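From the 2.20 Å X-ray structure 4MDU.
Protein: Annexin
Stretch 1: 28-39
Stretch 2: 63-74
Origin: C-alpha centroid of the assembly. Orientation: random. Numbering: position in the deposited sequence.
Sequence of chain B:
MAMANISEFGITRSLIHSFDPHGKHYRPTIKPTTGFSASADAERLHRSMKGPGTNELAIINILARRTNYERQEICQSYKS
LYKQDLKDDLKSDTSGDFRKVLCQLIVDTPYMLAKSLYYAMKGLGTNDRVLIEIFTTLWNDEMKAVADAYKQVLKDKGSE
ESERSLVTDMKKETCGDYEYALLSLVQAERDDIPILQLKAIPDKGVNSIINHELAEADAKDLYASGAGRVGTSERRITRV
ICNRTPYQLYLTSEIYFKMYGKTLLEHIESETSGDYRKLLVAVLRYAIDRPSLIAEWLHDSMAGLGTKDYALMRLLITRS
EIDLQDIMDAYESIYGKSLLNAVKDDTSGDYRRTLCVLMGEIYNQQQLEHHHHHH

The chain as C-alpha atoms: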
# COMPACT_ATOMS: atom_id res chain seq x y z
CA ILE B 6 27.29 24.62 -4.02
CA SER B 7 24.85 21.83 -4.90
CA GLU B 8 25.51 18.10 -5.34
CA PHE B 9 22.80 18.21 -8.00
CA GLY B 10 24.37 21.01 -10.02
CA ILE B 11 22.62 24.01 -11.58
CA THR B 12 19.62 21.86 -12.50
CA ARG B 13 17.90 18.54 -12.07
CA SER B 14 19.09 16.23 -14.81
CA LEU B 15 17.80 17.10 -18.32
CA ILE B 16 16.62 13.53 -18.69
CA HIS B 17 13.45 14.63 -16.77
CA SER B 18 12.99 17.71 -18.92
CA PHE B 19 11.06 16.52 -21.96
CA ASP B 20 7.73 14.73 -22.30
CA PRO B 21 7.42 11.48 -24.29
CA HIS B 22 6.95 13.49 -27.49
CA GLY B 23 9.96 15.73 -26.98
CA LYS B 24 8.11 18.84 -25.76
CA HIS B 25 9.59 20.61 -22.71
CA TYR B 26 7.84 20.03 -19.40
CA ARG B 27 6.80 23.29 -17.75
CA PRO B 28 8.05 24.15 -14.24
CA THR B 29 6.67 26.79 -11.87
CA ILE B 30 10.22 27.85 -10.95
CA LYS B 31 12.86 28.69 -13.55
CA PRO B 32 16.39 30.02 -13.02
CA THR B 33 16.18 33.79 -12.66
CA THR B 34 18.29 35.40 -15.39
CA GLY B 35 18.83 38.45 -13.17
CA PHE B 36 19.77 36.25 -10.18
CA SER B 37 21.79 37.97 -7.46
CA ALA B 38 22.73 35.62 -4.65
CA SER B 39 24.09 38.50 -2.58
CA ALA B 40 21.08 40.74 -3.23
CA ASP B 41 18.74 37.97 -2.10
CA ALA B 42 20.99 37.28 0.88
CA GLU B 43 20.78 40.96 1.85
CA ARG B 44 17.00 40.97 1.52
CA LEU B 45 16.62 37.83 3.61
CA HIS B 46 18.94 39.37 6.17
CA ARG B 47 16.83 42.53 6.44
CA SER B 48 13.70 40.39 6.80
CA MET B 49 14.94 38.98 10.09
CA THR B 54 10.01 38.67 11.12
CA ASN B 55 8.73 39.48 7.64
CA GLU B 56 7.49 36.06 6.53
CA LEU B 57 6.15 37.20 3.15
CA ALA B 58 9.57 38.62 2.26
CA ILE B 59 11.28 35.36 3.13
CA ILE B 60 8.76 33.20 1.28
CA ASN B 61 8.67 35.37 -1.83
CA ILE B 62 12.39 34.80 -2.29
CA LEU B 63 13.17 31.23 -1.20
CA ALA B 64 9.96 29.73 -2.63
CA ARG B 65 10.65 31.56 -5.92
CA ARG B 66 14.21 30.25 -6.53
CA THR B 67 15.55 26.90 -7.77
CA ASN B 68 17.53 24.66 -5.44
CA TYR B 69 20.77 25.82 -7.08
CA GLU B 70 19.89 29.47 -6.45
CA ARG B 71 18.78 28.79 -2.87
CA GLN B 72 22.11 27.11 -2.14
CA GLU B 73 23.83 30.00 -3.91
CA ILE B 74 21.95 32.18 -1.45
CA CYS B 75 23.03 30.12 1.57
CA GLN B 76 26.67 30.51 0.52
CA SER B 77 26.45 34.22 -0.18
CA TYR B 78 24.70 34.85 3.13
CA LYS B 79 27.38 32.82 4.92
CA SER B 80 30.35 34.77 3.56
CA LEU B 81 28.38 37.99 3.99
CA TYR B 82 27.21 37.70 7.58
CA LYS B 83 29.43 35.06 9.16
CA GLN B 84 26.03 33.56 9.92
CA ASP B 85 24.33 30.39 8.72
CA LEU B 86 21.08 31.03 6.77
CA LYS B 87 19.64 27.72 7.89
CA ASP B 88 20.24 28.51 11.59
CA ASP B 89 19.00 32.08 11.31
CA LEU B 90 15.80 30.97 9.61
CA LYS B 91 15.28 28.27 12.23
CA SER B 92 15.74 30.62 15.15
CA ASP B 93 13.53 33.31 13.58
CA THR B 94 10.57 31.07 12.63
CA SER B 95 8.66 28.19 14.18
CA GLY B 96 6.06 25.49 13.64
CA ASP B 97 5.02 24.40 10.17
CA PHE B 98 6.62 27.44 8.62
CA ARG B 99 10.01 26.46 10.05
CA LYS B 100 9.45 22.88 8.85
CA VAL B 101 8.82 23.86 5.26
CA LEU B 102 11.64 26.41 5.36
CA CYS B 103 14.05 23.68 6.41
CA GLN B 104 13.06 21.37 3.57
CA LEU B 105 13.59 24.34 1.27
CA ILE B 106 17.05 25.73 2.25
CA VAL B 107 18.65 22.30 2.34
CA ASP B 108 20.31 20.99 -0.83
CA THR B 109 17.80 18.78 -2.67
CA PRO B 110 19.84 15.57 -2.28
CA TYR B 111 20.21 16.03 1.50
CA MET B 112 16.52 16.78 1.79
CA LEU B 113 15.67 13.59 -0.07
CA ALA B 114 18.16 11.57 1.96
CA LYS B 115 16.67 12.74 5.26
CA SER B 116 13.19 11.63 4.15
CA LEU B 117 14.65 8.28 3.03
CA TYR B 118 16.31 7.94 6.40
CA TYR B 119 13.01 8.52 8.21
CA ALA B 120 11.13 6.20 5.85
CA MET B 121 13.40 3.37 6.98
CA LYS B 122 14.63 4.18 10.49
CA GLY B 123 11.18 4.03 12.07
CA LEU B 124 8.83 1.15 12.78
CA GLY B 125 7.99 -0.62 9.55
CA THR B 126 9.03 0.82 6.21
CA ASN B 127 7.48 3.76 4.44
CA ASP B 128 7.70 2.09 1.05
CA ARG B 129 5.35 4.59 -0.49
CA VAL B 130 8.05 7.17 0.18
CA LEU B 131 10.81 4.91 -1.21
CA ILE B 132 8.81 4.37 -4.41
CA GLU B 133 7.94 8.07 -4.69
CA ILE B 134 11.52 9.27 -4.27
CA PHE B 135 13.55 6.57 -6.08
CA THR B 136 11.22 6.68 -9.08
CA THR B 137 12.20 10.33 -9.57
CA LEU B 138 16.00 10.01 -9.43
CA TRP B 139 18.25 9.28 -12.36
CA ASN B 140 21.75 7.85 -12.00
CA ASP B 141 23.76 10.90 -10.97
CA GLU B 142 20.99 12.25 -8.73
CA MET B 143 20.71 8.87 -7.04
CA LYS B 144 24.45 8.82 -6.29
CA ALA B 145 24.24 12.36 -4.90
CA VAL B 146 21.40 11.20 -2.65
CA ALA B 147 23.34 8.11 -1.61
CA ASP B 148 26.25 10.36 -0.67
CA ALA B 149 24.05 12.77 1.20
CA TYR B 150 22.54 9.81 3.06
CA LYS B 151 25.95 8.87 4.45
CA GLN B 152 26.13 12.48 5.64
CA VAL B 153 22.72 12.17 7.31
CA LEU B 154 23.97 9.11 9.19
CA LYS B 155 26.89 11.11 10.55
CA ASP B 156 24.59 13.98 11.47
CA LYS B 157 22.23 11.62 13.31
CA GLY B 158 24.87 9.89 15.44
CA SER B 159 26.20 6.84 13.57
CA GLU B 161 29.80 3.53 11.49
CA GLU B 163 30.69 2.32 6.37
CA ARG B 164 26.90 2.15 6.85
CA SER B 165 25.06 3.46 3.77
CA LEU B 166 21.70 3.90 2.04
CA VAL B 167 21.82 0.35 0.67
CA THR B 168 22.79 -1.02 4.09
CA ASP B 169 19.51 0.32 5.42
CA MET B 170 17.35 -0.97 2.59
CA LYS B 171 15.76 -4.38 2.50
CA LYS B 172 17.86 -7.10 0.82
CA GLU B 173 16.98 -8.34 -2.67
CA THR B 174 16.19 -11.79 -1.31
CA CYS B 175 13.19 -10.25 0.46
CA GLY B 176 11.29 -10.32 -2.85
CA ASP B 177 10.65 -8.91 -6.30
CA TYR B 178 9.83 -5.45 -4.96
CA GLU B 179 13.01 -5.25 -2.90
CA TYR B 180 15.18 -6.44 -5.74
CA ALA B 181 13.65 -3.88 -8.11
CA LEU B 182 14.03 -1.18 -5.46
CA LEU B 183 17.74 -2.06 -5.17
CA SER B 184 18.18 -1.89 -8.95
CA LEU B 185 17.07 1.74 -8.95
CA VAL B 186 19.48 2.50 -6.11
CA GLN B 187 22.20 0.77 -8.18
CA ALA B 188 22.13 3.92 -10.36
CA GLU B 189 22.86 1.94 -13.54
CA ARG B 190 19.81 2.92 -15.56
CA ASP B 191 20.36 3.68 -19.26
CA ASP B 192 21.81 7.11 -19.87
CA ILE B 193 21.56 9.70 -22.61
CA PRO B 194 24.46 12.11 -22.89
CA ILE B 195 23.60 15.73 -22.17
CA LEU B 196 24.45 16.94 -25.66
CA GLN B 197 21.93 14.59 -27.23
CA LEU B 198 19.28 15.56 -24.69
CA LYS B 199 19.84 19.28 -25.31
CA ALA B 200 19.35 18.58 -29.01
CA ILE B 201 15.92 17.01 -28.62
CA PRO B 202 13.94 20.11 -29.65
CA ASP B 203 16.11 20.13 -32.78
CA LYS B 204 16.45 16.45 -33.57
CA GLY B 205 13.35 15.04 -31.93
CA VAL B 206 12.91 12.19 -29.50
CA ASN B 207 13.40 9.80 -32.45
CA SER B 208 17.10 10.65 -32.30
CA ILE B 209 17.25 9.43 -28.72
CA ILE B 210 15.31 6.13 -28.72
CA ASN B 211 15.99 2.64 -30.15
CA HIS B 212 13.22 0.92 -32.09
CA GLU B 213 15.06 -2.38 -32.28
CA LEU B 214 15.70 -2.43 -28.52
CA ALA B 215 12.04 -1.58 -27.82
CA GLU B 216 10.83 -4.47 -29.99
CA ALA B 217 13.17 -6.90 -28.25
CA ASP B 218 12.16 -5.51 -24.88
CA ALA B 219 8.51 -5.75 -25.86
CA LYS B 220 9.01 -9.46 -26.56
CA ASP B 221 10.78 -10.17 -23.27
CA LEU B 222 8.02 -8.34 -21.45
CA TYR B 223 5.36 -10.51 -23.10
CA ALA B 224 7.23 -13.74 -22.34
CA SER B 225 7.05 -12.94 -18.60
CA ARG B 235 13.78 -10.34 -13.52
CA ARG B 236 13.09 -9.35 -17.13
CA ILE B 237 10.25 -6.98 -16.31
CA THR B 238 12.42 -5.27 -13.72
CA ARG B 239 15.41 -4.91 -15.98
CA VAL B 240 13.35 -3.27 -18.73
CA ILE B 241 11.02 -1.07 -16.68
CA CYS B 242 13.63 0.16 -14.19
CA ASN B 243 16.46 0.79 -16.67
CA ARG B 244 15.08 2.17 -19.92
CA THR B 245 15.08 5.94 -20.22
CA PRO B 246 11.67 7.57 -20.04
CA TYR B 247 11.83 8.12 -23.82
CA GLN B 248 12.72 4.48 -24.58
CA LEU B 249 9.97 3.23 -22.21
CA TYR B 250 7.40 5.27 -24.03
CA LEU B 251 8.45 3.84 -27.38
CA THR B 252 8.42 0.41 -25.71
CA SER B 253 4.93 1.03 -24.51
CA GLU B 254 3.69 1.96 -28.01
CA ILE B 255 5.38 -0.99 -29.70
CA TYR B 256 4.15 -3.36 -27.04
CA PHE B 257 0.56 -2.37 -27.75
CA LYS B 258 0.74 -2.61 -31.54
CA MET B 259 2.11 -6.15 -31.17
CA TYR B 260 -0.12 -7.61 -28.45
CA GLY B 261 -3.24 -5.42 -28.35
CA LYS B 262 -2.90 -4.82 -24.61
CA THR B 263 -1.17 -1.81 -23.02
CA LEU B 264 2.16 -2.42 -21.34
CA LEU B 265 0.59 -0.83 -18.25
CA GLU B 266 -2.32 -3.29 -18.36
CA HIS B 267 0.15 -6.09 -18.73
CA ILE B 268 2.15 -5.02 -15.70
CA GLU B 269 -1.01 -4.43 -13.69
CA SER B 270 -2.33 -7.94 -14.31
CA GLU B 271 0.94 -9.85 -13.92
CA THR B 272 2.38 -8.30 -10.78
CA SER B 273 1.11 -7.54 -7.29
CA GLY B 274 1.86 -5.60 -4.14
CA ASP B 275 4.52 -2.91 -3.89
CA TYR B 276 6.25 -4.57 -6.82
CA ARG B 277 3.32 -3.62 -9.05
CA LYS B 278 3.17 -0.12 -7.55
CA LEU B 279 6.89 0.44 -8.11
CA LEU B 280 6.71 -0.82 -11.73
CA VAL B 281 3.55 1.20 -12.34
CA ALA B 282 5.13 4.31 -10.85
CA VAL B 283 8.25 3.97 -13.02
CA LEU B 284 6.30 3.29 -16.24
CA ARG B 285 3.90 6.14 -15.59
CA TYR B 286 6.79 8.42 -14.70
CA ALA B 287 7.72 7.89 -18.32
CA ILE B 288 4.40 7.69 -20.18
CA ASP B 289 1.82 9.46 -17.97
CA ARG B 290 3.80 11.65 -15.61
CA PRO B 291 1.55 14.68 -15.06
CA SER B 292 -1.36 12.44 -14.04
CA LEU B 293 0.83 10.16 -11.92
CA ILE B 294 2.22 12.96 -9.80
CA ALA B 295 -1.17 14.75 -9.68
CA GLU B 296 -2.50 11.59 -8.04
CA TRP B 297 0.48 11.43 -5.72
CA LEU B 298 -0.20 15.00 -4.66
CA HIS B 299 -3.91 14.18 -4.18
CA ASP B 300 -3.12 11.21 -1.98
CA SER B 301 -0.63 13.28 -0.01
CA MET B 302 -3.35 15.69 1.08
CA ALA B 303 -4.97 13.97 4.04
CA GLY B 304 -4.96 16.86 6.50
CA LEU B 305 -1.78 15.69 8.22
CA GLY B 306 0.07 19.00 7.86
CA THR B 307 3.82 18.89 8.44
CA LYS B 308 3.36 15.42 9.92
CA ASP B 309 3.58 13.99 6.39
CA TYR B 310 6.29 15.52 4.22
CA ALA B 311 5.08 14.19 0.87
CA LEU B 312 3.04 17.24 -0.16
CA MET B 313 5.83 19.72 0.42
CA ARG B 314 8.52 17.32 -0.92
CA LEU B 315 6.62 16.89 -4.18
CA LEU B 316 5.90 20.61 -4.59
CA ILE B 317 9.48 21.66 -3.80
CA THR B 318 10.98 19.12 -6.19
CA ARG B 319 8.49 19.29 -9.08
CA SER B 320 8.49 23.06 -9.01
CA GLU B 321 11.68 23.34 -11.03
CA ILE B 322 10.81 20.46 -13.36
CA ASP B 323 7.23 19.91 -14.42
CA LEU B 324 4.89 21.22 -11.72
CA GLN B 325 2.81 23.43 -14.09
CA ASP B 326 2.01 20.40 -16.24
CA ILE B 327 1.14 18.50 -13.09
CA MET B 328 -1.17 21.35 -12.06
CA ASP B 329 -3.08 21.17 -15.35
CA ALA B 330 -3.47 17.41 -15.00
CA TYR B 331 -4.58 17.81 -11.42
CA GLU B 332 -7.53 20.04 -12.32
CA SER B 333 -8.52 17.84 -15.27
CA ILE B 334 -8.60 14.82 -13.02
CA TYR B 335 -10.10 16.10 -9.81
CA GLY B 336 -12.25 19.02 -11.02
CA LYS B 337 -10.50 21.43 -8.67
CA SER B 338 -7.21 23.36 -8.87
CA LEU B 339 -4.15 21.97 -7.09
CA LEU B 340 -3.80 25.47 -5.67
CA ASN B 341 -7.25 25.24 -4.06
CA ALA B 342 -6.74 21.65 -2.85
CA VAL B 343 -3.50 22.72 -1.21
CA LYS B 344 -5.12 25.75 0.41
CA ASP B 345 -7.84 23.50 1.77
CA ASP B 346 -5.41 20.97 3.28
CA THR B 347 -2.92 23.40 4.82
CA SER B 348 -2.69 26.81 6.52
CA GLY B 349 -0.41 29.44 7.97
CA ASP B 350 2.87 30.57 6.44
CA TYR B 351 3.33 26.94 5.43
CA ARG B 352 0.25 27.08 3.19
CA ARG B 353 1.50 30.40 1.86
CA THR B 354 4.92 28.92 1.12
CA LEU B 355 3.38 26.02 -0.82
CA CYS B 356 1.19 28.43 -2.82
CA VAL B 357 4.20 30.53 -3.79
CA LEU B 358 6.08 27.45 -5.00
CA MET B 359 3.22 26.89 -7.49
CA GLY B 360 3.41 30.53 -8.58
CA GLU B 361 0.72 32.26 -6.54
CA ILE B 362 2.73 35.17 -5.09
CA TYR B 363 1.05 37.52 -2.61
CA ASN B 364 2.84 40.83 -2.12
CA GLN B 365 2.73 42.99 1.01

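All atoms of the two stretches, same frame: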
# COMPACT_ATOMS: atom_id res chain seq x y z
N PRO B 28 7.89 23.99 -15.70
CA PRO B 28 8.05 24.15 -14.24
C PRO B 28 7.36 25.42 -13.74
O PRO B 28 7.06 26.31 -14.54
CB PRO B 28 9.56 24.28 -14.08
CG PRO B 28 9.99 24.97 -15.34
CD PRO B 28 9.04 24.54 -16.44
N THR B 29 7.14 25.52 -12.43
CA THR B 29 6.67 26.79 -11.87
C THR B 29 7.84 27.67 -11.42
O THR B 29 7.67 28.86 -11.15
CB THR B 29 5.72 26.59 -10.68
OG1 THR B 29 6.39 25.81 -9.68
CG2 THR B 29 4.44 25.89 -11.14
N ILE B 30 9.03 27.07 -11.30
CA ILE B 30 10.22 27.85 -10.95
C ILE B 30 11.37 27.63 -11.93
O ILE B 30 11.84 26.51 -12.12
CB ILE B 30 10.71 27.61 -9.49
CG1 ILE B 30 9.63 28.00 -8.47
CG2 ILE B 30 12.02 28.43 -9.24
CD1 ILE B 30 9.88 27.45 -7.00
N LYS B 31 11.80 28.72 -12.57
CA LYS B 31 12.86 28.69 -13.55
C LYS B 31 14.01 29.53 -13.02
O LYS B 31 13.77 30.50 -12.31
CB LYS B 31 12.38 29.31 -14.87
CG LYS B 31 11.41 28.46 -15.68
CD LYS B 31 10.61 29.33 -16.66
CE LYS B 31 11.08 29.18 -18.10
NZ LYS B 31 10.67 27.88 -18.71
N PRO B 32 15.25 29.17 -13.38
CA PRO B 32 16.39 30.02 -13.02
C PRO B 32 16.13 31.46 -13.42
O PRO B 32 15.67 31.74 -14.53
CB PRO B 32 17.55 29.43 -13.85
CG PRO B 32 16.89 28.56 -14.89
CD PRO B 32 15.65 28.04 -14.23
N THR B 33 16.41 32.37 -12.48
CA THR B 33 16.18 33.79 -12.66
C THR B 33 17.38 34.41 -13.37
O THR B 33 18.49 34.44 -12.83
CB THR B 33 15.98 34.48 -11.29
OG1 THR B 33 15.21 33.63 -10.43
CG2 THR B 33 15.28 35.83 -11.45
N THR B 34 17.18 34.89 -14.59
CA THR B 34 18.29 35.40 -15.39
C THR B 34 18.97 36.63 -14.75
O THR B 34 20.17 36.86 -14.93
CB THR B 34 17.87 35.58 -16.90
OG1 THR B 34 18.36 36.83 -17.42
CG2 THR B 34 16.35 35.51 -17.03
N GLY B 35 18.23 37.38 -13.95
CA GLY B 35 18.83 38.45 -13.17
C GLY B 35 19.27 38.07 -11.76
O GLY B 35 19.41 38.94 -10.89
N PHE B 36 19.52 36.78 -11.53
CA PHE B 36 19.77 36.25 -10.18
C PHE B 36 20.98 36.84 -9.46
O PHE B 36 22.11 36.71 -9.91
CB PHE B 36 19.87 34.72 -10.19
CG PHE B 36 20.26 34.14 -8.86
CD1 PHE B 36 19.45 34.31 -7.75
CD2 PHE B 36 21.44 33.41 -8.71
CE1 PHE B 36 19.80 33.78 -6.52
CE2 PHE B 36 21.79 32.87 -7.49
CZ PHE B 36 20.97 33.06 -6.39
N SER B 37 20.73 37.48 -8.32
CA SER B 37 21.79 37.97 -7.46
C SER B 37 21.74 37.29 -6.10
O SER B 37 20.91 37.61 -5.24
CB SER B 37 21.70 39.49 -7.30
OG SER B 37 22.72 39.96 -6.44
N ALA B 38 22.62 36.32 -5.91
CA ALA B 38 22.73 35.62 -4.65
C ALA B 38 22.90 36.62 -3.51
O ALA B 38 22.19 36.56 -2.52
CB ALA B 38 23.89 34.64 -4.68
N SER B 39 23.83 37.55 -3.66
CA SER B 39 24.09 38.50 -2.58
C SER B 39 22.89 39.40 -2.33
O SER B 39 22.55 39.66 -1.17
CB SER B 39 25.32 39.35 -2.87
OG SER B 39 25.31 39.81 -4.20
N LEU B 63 12.77 32.63 -1.28
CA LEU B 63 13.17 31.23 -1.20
C LEU B 63 12.24 30.30 -1.96
O LEU B 63 12.72 29.37 -2.62
CB LEU B 63 13.28 30.80 0.26
CG LEU B 63 14.40 31.50 1.05
CD1 LEU B 63 14.32 31.16 2.53
CD2 LEU B 63 15.77 31.14 0.46
N ALA B 64 10.93 30.53 -1.89
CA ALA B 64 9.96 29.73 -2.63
C ALA B 64 9.79 30.19 -4.09
O ALA B 64 8.92 29.68 -4.82
CB ALA B 64 8.61 29.72 -1.92
N ARG B 65 10.59 31.16 -4.51
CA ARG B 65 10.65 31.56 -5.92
C ARG B 65 12.04 31.38 -6.57
O ARG B 65 12.33 31.99 -7.59
CB ARG B 65 10.18 33.00 -6.10
CG ARG B 65 8.70 33.25 -5.75
CD ARG B 65 7.76 32.27 -6.47
NE ARG B 65 8.00 32.23 -7.90
CZ ARG B 65 7.72 31.20 -8.69
NH1 ARG B 65 7.16 30.10 -8.18
NH2 ARG B 65 8.00 31.25 -9.99
N ARG B 66 12.88 30.53 -5.98
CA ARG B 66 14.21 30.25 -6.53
C ARG B 66 14.42 28.74 -6.68
O ARG B 66 13.84 27.96 -5.94
CB ARG B 66 15.31 30.81 -5.61
CG ARG B 66 15.20 32.31 -5.30
CD ARG B 66 15.67 33.21 -6.46
NE ARG B 66 15.68 34.62 -6.04
CZ ARG B 66 14.64 35.44 -6.16
NH1 ARG B 66 13.51 35.00 -6.71
NH2 ARG B 66 14.72 36.70 -5.73
N THR B 67 15.25 28.32 -7.63
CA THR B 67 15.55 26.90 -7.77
C THR B 67 16.47 26.50 -6.63
O THR B 67 17.03 27.36 -5.93
CB THR B 67 16.31 26.61 -9.05
OG1 THR B 67 17.62 27.17 -8.94
CG2 THR B 67 15.61 27.22 -10.25
N ASN B 68 16.60 25.20 -6.43
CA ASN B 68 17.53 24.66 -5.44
C ASN B 68 18.95 25.22 -5.60
O ASN B 68 19.56 25.68 -4.64
CB ASN B 68 17.55 23.13 -5.52
CG ASN B 68 18.60 22.52 -4.60
OD1 ASN B 68 18.40 22.47 -3.39
ND2 ASN B 68 19.70 22.04 -5.17
N TYR B 69 19.47 25.22 -6.83
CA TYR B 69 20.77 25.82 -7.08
C TYR B 69 20.85 27.28 -6.58
O TYR B 69 21.79 27.65 -5.87
CB TYR B 69 21.16 25.73 -8.56
CG TYR B 69 22.56 26.27 -8.79
CD1 TYR B 69 23.68 25.46 -8.65
CD2 TYR B 69 22.76 27.61 -9.11
CE1 TYR B 69 24.95 25.96 -8.83
CE2 TYR B 69 24.03 28.12 -9.29
CZ TYR B 69 25.12 27.29 -9.16
OH TYR B 69 26.38 27.81 -9.35
N GLU B 70 19.87 28.10 -6.94
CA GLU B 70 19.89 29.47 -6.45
C GLU B 70 19.79 29.56 -4.92
O GLU B 70 20.49 30.36 -4.29
CB GLU B 70 18.80 30.29 -7.13
CG GLU B 70 19.00 30.41 -8.63
CD GLU B 70 17.74 30.88 -9.36
OE1 GLU B 70 16.63 30.73 -8.81
OE2 GLU B 70 17.88 31.39 -10.48
N ARG B 71 18.95 28.72 -4.32
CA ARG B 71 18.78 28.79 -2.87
C ARG B 71 20.13 28.52 -2.21
O ARG B 71 20.57 29.27 -1.35
CB ARG B 71 17.69 27.81 -2.38
CG ARG B 71 16.28 28.15 -2.91
CD ARG B 71 15.16 27.41 -2.17
NE ARG B 71 15.22 25.96 -2.37
CZ ARG B 71 14.61 25.31 -3.36
NH1 ARG B 71 13.89 25.97 -4.25
NH2 ARG B 71 14.72 23.99 -3.45
N GLN B 72 20.78 27.45 -2.64
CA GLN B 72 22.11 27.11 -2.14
C GLN B 72 23.11 28.23 -2.44
O GLN B 72 23.93 28.57 -1.58
CB GLN B 72 22.57 25.78 -2.73
CG GLN B 72 21.66 24.64 -2.31
CD GLN B 72 21.55 24.52 -0.80
OE1 GLN B 72 22.52 24.23 -0.13
NE2 GLN B 72 20.36 24.78 -0.27
N GLU B 73 23.02 28.82 -3.63
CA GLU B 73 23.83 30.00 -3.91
C GLU B 73 23.56 31.06 -2.87
O GLU B 73 24.46 31.79 -2.47
CB GLU B 73 23.52 30.56 -5.29
CG GLU B 73 24.13 29.79 -6.41
CD GLU B 73 25.24 30.56 -7.08
OE1 GLU B 73 24.95 31.26 -8.08
OE2 GLU B 73 26.39 30.49 -6.59
N ILE B 74 22.31 31.16 -2.42
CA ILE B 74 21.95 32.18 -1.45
C ILE B 74 22.53 31.86 -0.08
O ILE B 74 23.09 32.73 0.58
CB ILE B 74 20.43 32.41 -1.36
CG1 ILE B 74 19.90 32.93 -2.69
CG2 ILE B 74 20.11 33.40 -0.23
CD1 ILE B 74 18.40 33.09 -2.71

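An extended, largely loop segment (28-39) packs along the turn and first helical residues of 63-74, held by two side chains of the second stretch that bind backbone groups of the first and by the packing of Ile30 against the turn and of Phe36 against the helix; together the two surfaces bury 656 Å². At one end, the CA-to-CB bond of Arg65 points away from the loop, but chi1 to chi3 all lie in m wells and curl the side chain back. Arg65 NH2 donates to Thr29 O at 2.7 Å, while Arg65 NH1 makes a weak bond to the same oxygen (Arg65 NH1 to Thr29 O, 3.3 Å). The guanidinium meets this carbonyl with its edge, leaving one face for Ile30, whose CG1 lies 3.3 Å from Arg65 NH1. The CA-to-CB bond of Ile30 points toward the second stretch, and the side chain is buried: Ile30 CD1 reaches Ala64 O (3.3 Å) and Ile30 CG2 lies 3.6 Å from Thr67 N and 3.9 Å from Thr67 CG2. A branched aliphatic side chain suits this buried place because its methyls pack against the turn backbone without needing a polar partner.

Glu70 is the central link. Its carboxylate works in both directions: Glu70 OE1 accepts from Thr67 N (3.0 Å) within its own stretch, and Glu70 OE2 accepts from Thr33 N across the contact (2.7 Å, N-H...O angle 161°). Thr33 OG1 adds only a weak bond to Glu70 OE2 at 3.5 Å. Thr67, the N-cap residue, accepts from Glu70 N through Thr67 OG1 (3.2 Å), so the two residues brace each other at the helix start. The methyl of Thr67 is left to pack against the loop, with Thr67 CG2 3.7 Å from Pro32 N. Pro32, which has no amide hydrogen to satisfy, can lie against that methyl.

At the end of the type I turn from Thr33 to Phe36, closed by Phe36 N to Thr33 O at 2.9 Å, the CA-to-CB bond of Phe36 points toward the second stretch, and its ring lies against Glu70, Glu73 and Ile74. The aliphatic part of Glu70 covers one face: Glu70 CG sits 3.7 Å from the Phe36 ring centroid, almost on the ring normal, in a CH-pi contact. Ile74 CG1 approaches the ring edge, 3.9 Å from Phe36 CZ, and Glu73 OE1 also lies near the ring plane, 3.6 Å from Phe36 CE2. Finally, where the first stretch becomes helical, the small side chain of Ala38 accompanies a close approach: Ala38 CB is 3.7 Å from Glu73 O, and Ala38 CA and Ile74 CA are 4.8 Å apart.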